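Local coordinates for WbbM protein (Klebsiella pneumoniae, PDB 6U4B), which acts as a bifunctional glycosyltransferase that assembles O-antigen polysaccharide, works as a trimer and binds magnesium, at residues A[150-155]-A[220-225]; A[391-396]-A[482-487]; A[490-495]-A[511-516]. All coordinates share one frame; numbering follows the deposited sequence.

Interaction 1 (A[150-155]-A[220-225]); sequences IDILLP and KDIFVD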
# COMPACT_ATOMS: atom_id res chain seq x y z
N ILE A 150 56.79 25.53 -21.35
CA ILE A 150 55.72 26.51 -21.53
C ILE A 150 54.91 26.61 -20.25
O ILE A 150 54.71 25.62 -19.53
CB ILE A 150 54.83 26.13 -22.74
CG1 ILE A 150 55.69 25.80 -23.95
CG2 ILE A 150 53.87 27.27 -23.07
CD1 ILE A 150 56.59 26.94 -24.40
N ASP A 151 54.45 27.82 -19.96
CA ASP A 151 53.60 28.05 -18.79
C ASP A 151 52.12 27.84 -19.11
O ASP A 151 51.41 27.16 -18.36
CB ASP A 151 53.81 29.46 -18.24
CG ASP A 151 55.22 29.67 -17.72
OD1 ASP A 151 55.97 30.46 -18.34
OD2 ASP A 151 55.59 29.05 -16.70
N ILE A 152 51.64 28.42 -20.21
CA ILE A 152 50.24 28.36 -20.59
C ILE A 152 50.14 28.10 -22.09
O ILE A 152 50.81 28.77 -22.88
CB ILE A 152 49.49 29.66 -20.23
CG1 ILE A 152 49.49 29.90 -18.72
CG2 ILE A 152 48.05 29.62 -20.76
CD1 ILE A 152 48.84 31.20 -18.32
N LEU A 153 49.30 27.15 -22.47
CA LEU A 153 48.96 26.90 -23.87
C LEU A 153 47.47 27.16 -24.05
O LEU A 153 46.67 26.86 -23.16
CB LEU A 153 49.30 25.46 -24.29
CG LEU A 153 50.74 24.98 -24.08
CD1 LEU A 153 50.95 24.41 -22.67
CD2 LEU A 153 51.11 23.95 -25.13
N LEU A 154 47.11 27.71 -25.21
CA LEU A 154 45.72 28.10 -25.46
C LEU A 154 45.54 28.45 -26.94
O LEU A 154 46.53 28.52 -27.68
CB LEU A 154 45.31 29.25 -24.54
CG LEU A 154 45.86 30.67 -24.64
CD1 LEU A 154 45.16 31.55 -23.61
CD2 LEU A 154 47.35 30.71 -24.40
N PRO A 155 44.30 28.65 -27.42
CA PRO A 155 44.12 28.98 -28.84
C PRO A 155 44.61 30.36 -29.22
O PRO A 155 45.04 31.14 -28.36
CB PRO A 155 42.60 28.86 -29.04
CG PRO A 155 42.03 29.05 -27.69
CD PRO A 155 43.01 28.40 -26.77
N LYS A 220 50.57 23.53 -13.24
CA LYS A 220 49.84 23.18 -12.02
C LYS A 220 49.74 24.36 -11.06
O LYS A 220 48.67 24.64 -10.51
CB LYS A 220 50.53 21.99 -11.34
CG LYS A 220 50.05 21.68 -9.94
CD LYS A 220 50.93 20.59 -9.33
CE LYS A 220 50.71 20.44 -7.84
NZ LYS A 220 51.74 19.56 -7.22
N ASP A 221 50.85 25.08 -10.85
CA ASP A 221 50.83 26.19 -9.91
C ASP A 221 50.06 27.38 -10.46
O ASP A 221 49.39 28.10 -9.71
CB ASP A 221 52.26 26.59 -9.55
CG ASP A 221 52.92 25.57 -8.64
OD1 ASP A 221 52.25 25.06 -7.72
OD2 ASP A 221 54.12 25.28 -8.85
N ILE A 222 50.14 27.61 -11.77
CA ILE A 222 49.35 28.68 -12.38
C ILE A 222 47.86 28.34 -12.34
O ILE A 222 47.01 29.22 -12.19
CB ILE A 222 49.84 28.96 -13.81
CG1 ILE A 222 51.32 29.34 -13.80
CG2 ILE A 222 49.02 30.06 -14.46
CD1 ILE A 222 51.85 29.80 -15.14
N PHE A 223 47.53 27.05 -12.48
CA PHE A 223 46.12 26.65 -12.45
C PHE A 223 45.50 26.88 -11.07
O PHE A 223 44.37 27.36 -10.98
CB PHE A 223 46.00 25.18 -12.85
CG PHE A 223 44.65 24.58 -12.58
CD1 PHE A 223 43.57 24.85 -13.41
CD2 PHE A 223 44.45 23.75 -11.48
CE1 PHE A 223 42.33 24.30 -13.16
CE2 PHE A 223 43.21 23.20 -11.23
CZ PHE A 223 42.15 23.47 -12.06
N VAL A 224 46.22 26.54 -10.00
CA VAL A 224 45.69 26.73 -8.66
C VAL A 224 45.51 28.21 -8.35
O VAL A 224 44.48 28.63 -7.82
CB VAL A 224 46.59 26.04 -7.62
CG1 VAL A 224 46.25 26.53 -6.21
CG2 VAL A 224 46.44 24.54 -7.70
N ASP A 225 46.52 29.03 -8.69
CA ASP A 225 46.43 30.46 -8.43
C ASP A 225 45.28 31.09 -9.20
O ASP A 225 44.50 31.88 -8.65
CB ASP A 225 47.75 31.14 -8.78
CG ASP A 225 47.74 32.63 -8.47
OD1 ASP A 225 47.89 32.99 -7.29
OD2 ASP A 225 47.56 33.43 -9.41
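Ile-222 meets Asp-151 and Ile-152 where the start of helix 220-240 settles against the first residue of strand 152-159 and the one just before it. Both belong to the DUF4422 region, whose core is a mixed beta-sheet. In that sheet strand 152-159 runs antiparallel to strand 216-219, and helix 220-240 follows directly from the latter, so the contact is a worked example of a helix turning back onto the neighbour of the strand it has just left. The closest pair of CA atoms, those of Asp-151 and Ile-222, is 7.7 Å apart, and the gap is bridged by side chains without a hydrogen bond.

Ile-222 makes every touch from the helix. Its CB directs the side chain at the strand and splits there into two branches with separate targets. The CG2 methyl faces the end of Ile-152, with Ile-222 CG2 lying 4.0 Å from Ile-152 CD1. The other branch leaves through CG1, which sits beside the backbone N (chi1 -58°), and continues fully extended to CD1. The isoleucine and aspartate side chains cross at about a right angle, with Ile-222 CD1 3.7 Å from Asp-151 CB. Ile-152 answers with an extended branch of its own (chi2 176°), which carries CD1 toward the helix although its CB starts out in another direction. Tyr-265 and Leu-269 of helix 253-272 add further apolar cover to Ile-222.

The buried carboxylate of Asp-151 is satisfied from other quarters: OD2 forms a salt bridge with Arg-219, the residue just before the helix, while OD1 accepts a hydrogen bond from Lys-276 N. Glu-274 lies close to OD1, a like charge that Arg-219 would partly offset. The methyl of Ile-222 also brushes this group, CD1 resting 4.1 Å from Asp-151 OD2.

Interaction 2 (A[391-396]-A[482-487]); sequences FIPQLF and KQMVEE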
# COMPACT_ATOMS: atom_id res chain seq x y z
N PHE A 391 22.47 -3.55 -30.16
CA PHE A 391 23.60 -2.77 -29.67
C PHE A 391 24.04 -3.17 -28.27
O PHE A 391 24.96 -2.56 -27.73
CB PHE A 391 23.26 -1.28 -29.71
CG PHE A 391 22.99 -0.77 -31.10
CD1 PHE A 391 21.70 -0.78 -31.62
CD2 PHE A 391 24.03 -0.30 -31.89
CE1 PHE A 391 21.46 -0.32 -32.90
CE2 PHE A 391 23.79 0.16 -33.18
CZ PHE A 391 22.50 0.15 -33.68
N ILE A 392 23.39 -4.19 -27.68
CA ILE A 392 23.78 -4.62 -26.33
C ILE A 392 25.22 -5.10 -26.27
O ILE A 392 25.93 -4.70 -25.33
CB ILE A 392 22.77 -5.66 -25.81
CG1 ILE A 392 21.48 -4.96 -25.40
CG2 ILE A 392 23.36 -6.44 -24.64
CD1 ILE A 392 20.30 -5.89 -25.20
N PRO A 393 25.73 -5.92 -27.19
CA PRO A 393 27.15 -6.33 -27.08
C PRO A 393 28.14 -5.18 -27.20
O PRO A 393 29.29 -5.34 -26.78
CB PRO A 393 27.32 -7.33 -28.24
CG PRO A 393 26.20 -7.03 -29.17
CD PRO A 393 25.06 -6.61 -28.30
N GLN A 394 27.74 -4.03 -27.74
CA GLN A 394 28.66 -2.90 -27.85
C GLN A 394 28.61 -2.00 -26.61
O GLN A 394 29.65 -1.72 -26.01
CB GLN A 394 28.36 -2.08 -29.11
CG GLN A 394 29.39 -0.99 -29.41
CD GLN A 394 30.72 -1.55 -29.89
OE1 GLN A 394 30.89 -2.76 -30.06
NE2 GLN A 394 31.69 -0.66 -30.10
N LEU A 395 27.42 -1.55 -26.23
CA LEU A 395 27.30 -0.66 -25.07
C LEU A 395 27.71 -1.37 -23.78
O LEU A 395 28.33 -0.76 -22.90
CB LEU A 395 25.88 -0.13 -24.96
CG LEU A 395 25.62 0.88 -23.84
CD1 LEU A 395 26.42 2.15 -24.08
CD2 LEU A 395 24.13 1.19 -23.71
N PHE A 396 27.38 -2.66 -23.66
CA PHE A 396 27.64 -3.43 -22.45
C PHE A 396 28.85 -4.35 -22.60
O PHE A 396 28.93 -5.37 -21.91
CB PHE A 396 26.40 -4.22 -22.06
CG PHE A 396 25.24 -3.36 -21.67
CD1 PHE A 396 25.08 -2.94 -20.36
CD2 PHE A 396 24.31 -2.95 -22.61
CE1 PHE A 396 24.02 -2.14 -19.99
CE2 PHE A 396 23.25 -2.14 -22.25
CZ PHE A 396 23.10 -1.73 -20.94
N LYS A 482 30.67 -11.57 -23.17
CA LYS A 482 32.09 -11.91 -23.26
C LYS A 482 32.39 -12.71 -24.52
O LYS A 482 33.41 -12.47 -25.19
CB LYS A 482 32.54 -12.67 -22.02
CG LYS A 482 33.92 -13.28 -22.15
CD LYS A 482 34.79 -13.03 -20.93
CE LYS A 482 34.30 -13.81 -19.72
NZ LYS A 482 35.22 -13.66 -18.56
N GLN A 483 31.52 -13.66 -24.87
CA GLN A 483 31.73 -14.42 -26.10
C GLN A 483 31.49 -13.55 -27.33
O GLN A 483 32.21 -13.68 -28.32
CB GLN A 483 30.81 -15.64 -26.12
CG GLN A 483 31.17 -16.67 -27.18
CD GLN A 483 32.51 -17.32 -26.93
OE1 GLN A 483 32.95 -17.45 -25.78
NE2 GLN A 483 33.18 -17.72 -28.00
N MET A 484 30.50 -12.66 -27.28
CA MET A 484 30.25 -11.77 -28.40
C MET A 484 31.41 -10.82 -28.64
O MET A 484 31.68 -10.44 -29.78
CB MET A 484 28.96 -10.98 -28.18
CG MET A 484 27.70 -11.83 -28.22
SD MET A 484 26.20 -10.84 -28.10
CE MET A 484 24.96 -12.12 -28.20
N VAL A 485 32.10 -10.41 -27.57
CA VAL A 485 33.26 -9.55 -27.73
C VAL A 485 34.39 -10.30 -28.42
O VAL A 485 35.06 -9.76 -29.31
CB VAL A 485 33.70 -8.99 -26.36
CG1 VAL A 485 35.07 -8.32 -26.47
CG2 VAL A 485 32.67 -8.01 -25.84
N GLU A 486 34.62 -11.56 -28.03
CA GLU A 486 35.70 -12.33 -28.64
C GLU A 486 35.42 -12.60 -30.12
O GLU A 486 36.34 -12.55 -30.94
CB GLU A 486 35.91 -13.64 -27.88
CG GLU A 486 36.76 -14.66 -28.62
CD GLU A 486 38.25 -14.32 -28.65
OE1 GLU A 486 39.07 -15.23 -28.41
OE2 GLU A 486 38.61 -13.15 -28.91
N GLU A 487 34.17 -12.89 -30.47
CA GLU A 487 33.81 -13.19 -31.84
C GLU A 487 33.44 -11.96 -32.66
O GLU A 487 33.18 -12.08 -33.86
CB GLU A 487 32.64 -14.19 -31.87
CG GLU A 487 32.92 -15.50 -31.15
CD GLU A 487 31.81 -16.51 -31.32
OE1 GLU A 487 30.87 -16.24 -32.10
OE2 GLU A 487 31.87 -17.58 -30.67
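Pro-393, in the short helix 392-395, and Met-484, in helix 481-487, bring their CA atoms to 6.4 Å, close enough for side chains that point at one another to fill the space between. The Met-484 chain has CG beside the backbone N (chi1 -68°) and is extended from there on, which carries the sulfur obliquely across the CB-CG side of the proline ring. Met-484 SD lies 3.7 Å from Pro-393 CB, and 4.0 Å from Pro-393 CG. At the solvent-exposed margin Val-485 adds a looser touch, its CG2 standing 4.4 Å from Pro-393 O.

On helix 481-487 a polar pair one turn apart, Gln-483 and Glu-487, is linked by a nearly straight bond: Gln-483 NE2 donates to Glu-487 OE2 over 3.0 Å at 172°. The amide meets OE2 on its anti side, 26° out of the carboxylate plane, while OE2 stays close to the amide plane. The same oxygen forms a salt bridge with Arg-517.

This is plain apolar packing between two helices of the glycosyltransferase family 8 region. Phe-479 of strand 477-479 lies against both Ile-392 and Met-484, while helix 489-499 presents Leu-493 to Pro-393 and Thr-489 to Met-484.

Interaction 3 (A[490-495]-A[511-516]); sequences FAELMR and NKVFYS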
# COMPACT_ATOMS: atom_id res chain seq x y z
N PHE A 490 28.96 -8.22 -32.76
CA PHE A 490 28.30 -6.95 -33.03
C PHE A 490 28.49 -6.52 -34.48
O PHE A 490 27.56 -6.01 -35.11
CB PHE A 490 28.81 -5.87 -32.08
CG PHE A 490 28.27 -4.51 -32.37
CD1 PHE A 490 29.07 -3.54 -32.96
CD2 PHE A 490 26.96 -4.19 -32.08
CE1 PHE A 490 28.57 -2.28 -33.24
CE2 PHE A 490 26.45 -2.94 -32.35
CZ PHE A 490 27.26 -1.98 -32.93
N ALA A 491 29.70 -6.71 -35.02
CA ALA A 491 29.96 -6.35 -36.41
C ALA A 491 29.08 -7.16 -37.36
O ALA A 491 28.60 -6.64 -38.37
CB ALA A 491 31.44 -6.54 -36.74
N GLU A 492 28.86 -8.44 -37.04
CA GLU A 492 27.99 -9.27 -37.86
C GLU A 492 26.54 -8.82 -37.76
O GLU A 492 25.82 -8.78 -38.77
CB GLU A 492 28.13 -10.73 -37.45
CG GLU A 492 27.26 -11.69 -38.25
CD GLU A 492 27.78 -11.92 -39.66
OE1 GLU A 492 28.89 -11.44 -39.98
OE2 GLU A 492 27.07 -12.59 -40.45
N LEU A 493 26.09 -8.48 -36.55
CA LEU A 493 24.73 -7.96 -36.37
C LEU A 493 24.50 -6.72 -37.22
O LEU A 493 23.46 -6.58 -37.86
CB LEU A 493 24.47 -7.66 -34.90
CG LEU A 493 24.44 -8.83 -33.91
CD1 LEU A 493 24.43 -8.31 -32.48
CD2 LEU A 493 23.24 -9.73 -34.16
N MET A 494 25.48 -5.81 -37.24
CA MET A 494 25.36 -4.61 -38.06
C MET A 494 25.34 -4.96 -39.54
O MET A 494 24.55 -4.40 -40.30
CB MET A 494 26.51 -3.64 -37.74
CG MET A 494 26.48 -3.09 -36.32
SD MET A 494 24.99 -2.13 -35.95
CE MET A 494 23.99 -3.35 -35.08
N ARG A 495 26.21 -5.88 -39.96
CA ARG A 495 26.24 -6.27 -41.37
C ARG A 495 24.89 -6.84 -41.80
O ARG A 495 24.37 -6.47 -42.87
CB ARG A 495 27.35 -7.29 -41.61
CG ARG A 495 27.67 -7.51 -43.08
CD ARG A 495 28.54 -8.74 -43.27
NE ARG A 495 27.90 -9.95 -42.76
CZ ARG A 495 27.07 -10.70 -43.46
NH1 ARG A 495 26.78 -10.38 -44.72
NH2 ARG A 495 26.52 -11.78 -42.92
N ASN A 511 18.02 -14.13 -34.61
CA ASN A 511 17.83 -15.55 -34.88
C ASN A 511 18.78 -16.03 -35.96
O ASN A 511 19.30 -17.15 -35.89
CB ASN A 511 16.38 -15.81 -35.28
CG ASN A 511 15.53 -16.29 -34.12
OD1 ASN A 511 15.53 -17.47 -33.79
ND2 ASN A 511 14.80 -15.37 -33.50
N LYS A 512 19.04 -15.19 -36.97
CA LYS A 512 19.97 -15.57 -38.03
C LYS A 512 21.40 -15.60 -37.53
O LYS A 512 22.14 -16.56 -37.77
CB LYS A 512 19.82 -14.61 -39.21
CG LYS A 512 20.95 -14.69 -40.24
CD LYS A 512 20.60 -13.91 -41.50
CE LYS A 512 21.84 -13.64 -42.36
NZ LYS A 512 22.56 -14.88 -42.75
N VAL A 513 21.82 -14.55 -36.81
CA VAL A 513 23.22 -14.46 -36.39
C VAL A 513 23.52 -15.44 -35.26
O VAL A 513 24.62 -15.99 -35.19
CB VAL A 513 23.56 -13.01 -36.01
CG1 VAL A 513 24.96 -12.92 -35.41
CG2 VAL A 513 23.45 -12.11 -37.23
N PHE A 514 22.55 -15.69 -34.37
CA PHE A 514 22.79 -16.56 -33.23
C PHE A 514 22.40 -18.01 -33.49
O PHE A 514 22.43 -18.82 -32.56
CB PHE A 514 22.03 -16.05 -32.00
CG PHE A 514 22.32 -14.61 -31.64
CD1 PHE A 514 23.50 -14.00 -32.04
CD2 PHE A 514 21.41 -13.87 -30.90
CE1 PHE A 514 23.76 -12.68 -31.72
CE2 PHE A 514 21.67 -12.55 -30.58
CZ PHE A 514 22.85 -11.95 -30.98
N TYR A 515 22.05 -18.37 -34.73
CA TYR A 515 21.57 -19.72 -35.01
C TYR A 515 22.59 -20.77 -34.61
O TYR A 515 23.79 -20.62 -34.88
CB TYR A 515 21.23 -19.87 -36.50
CG TYR A 515 20.65 -21.23 -36.81
CD1 TYR A 515 19.41 -21.61 -36.30
CD2 TYR A 515 21.34 -22.14 -37.61
CE1 TYR A 515 18.88 -22.86 -36.57
CE2 TYR A 515 20.81 -23.39 -37.89
CZ TYR A 515 19.58 -23.74 -37.37
OH TYR A 515 19.03 -24.97 -37.63
N SER A 516 22.11 -21.83 -33.96
CA SER A 516 22.91 -22.93 -33.42
C SER A 516 23.85 -22.48 -32.31
O SER A 516 24.74 -23.24 -31.91
CB SER A 516 23.69 -23.67 -34.51
OG SER A 516 24.75 -22.87 -35.00
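Leu-493 and Val-513 dovetail where helix 489-499 faces the end of helix 505-513, their CA atoms 6.7 Å apart. The leucine places CG beside its backbone N (chi1 -66°), and its CD2 methyl does all the touching. It nestles against the whole fork of the valine: Leu-493 CD2 is 3.8 Å from Val-513 CB and at closely similar range from CG1 and CG2. The same Leu-493 CD2 comes obliquely to the ring of Phe-514, 3.9 Å from CE1 and equally near CZ, so one methyl touches both the valine and the ring.

Val-513 aims CB at the first helix and holds its two methyls apart, CG1 opposite the backbone N and CG2 beside it. Both also meet the aliphatic part of Glu-492, where Val-513 CG1 lies 3.9 Å from Glu-492 CG.

The two helices are successive in the family 8 glycosyltransferase region, a family with a GT-A type fold in which helices pack around a central mixed sheet. The contact lies just before the chain enters strand 518-521 of that sheet.

Glu-492 plays two parts because its chain is extended at first (chi1 180°) and then bends (chi2 74°). Its CG packs against both valine methyls, while the carboxylate swings back to Arg-495 on its own helix. Arg-495 NH2 grips Glu-492 OE2 in a salt bridge of 2.7 Å; the carboxylate oxygen lies in the guanidinium plane, but the nitrogen approaches from above the carboxylate plane. A weak second bond joins Arg-495 NE to Glu-492 OE1. Lys-512 NZ, hydrogen-bonded to Asn-464 OD1, lies 5.6 Å from Glu-492 OE2, too far for an ion pair, and 5.0 Å from Arg-495 NH2.

How the interactions relate
Read from the N terminus, the three contacts close their loops in series, with none nested in or crossing another. Interaction 1 spans 64 intervening residues within the DUF4422 region and ties strand 152-159 to helix 220-240. Interaction 2 closes a longer loop of 85 residues in the family 8 region, joining helix 392-395 to helix 481-487; interaction 3 follows at once with a short one of 15, joining helix 489-499 to helix 505-513. These two form a continuous patch: Met-484 CE lies 3.5 Å from Phe-514 CZ, and Phe-391 packs on Phe-490 and Met-494. Interaction 1 stands apart, its centre 41 Å from that of interaction 2.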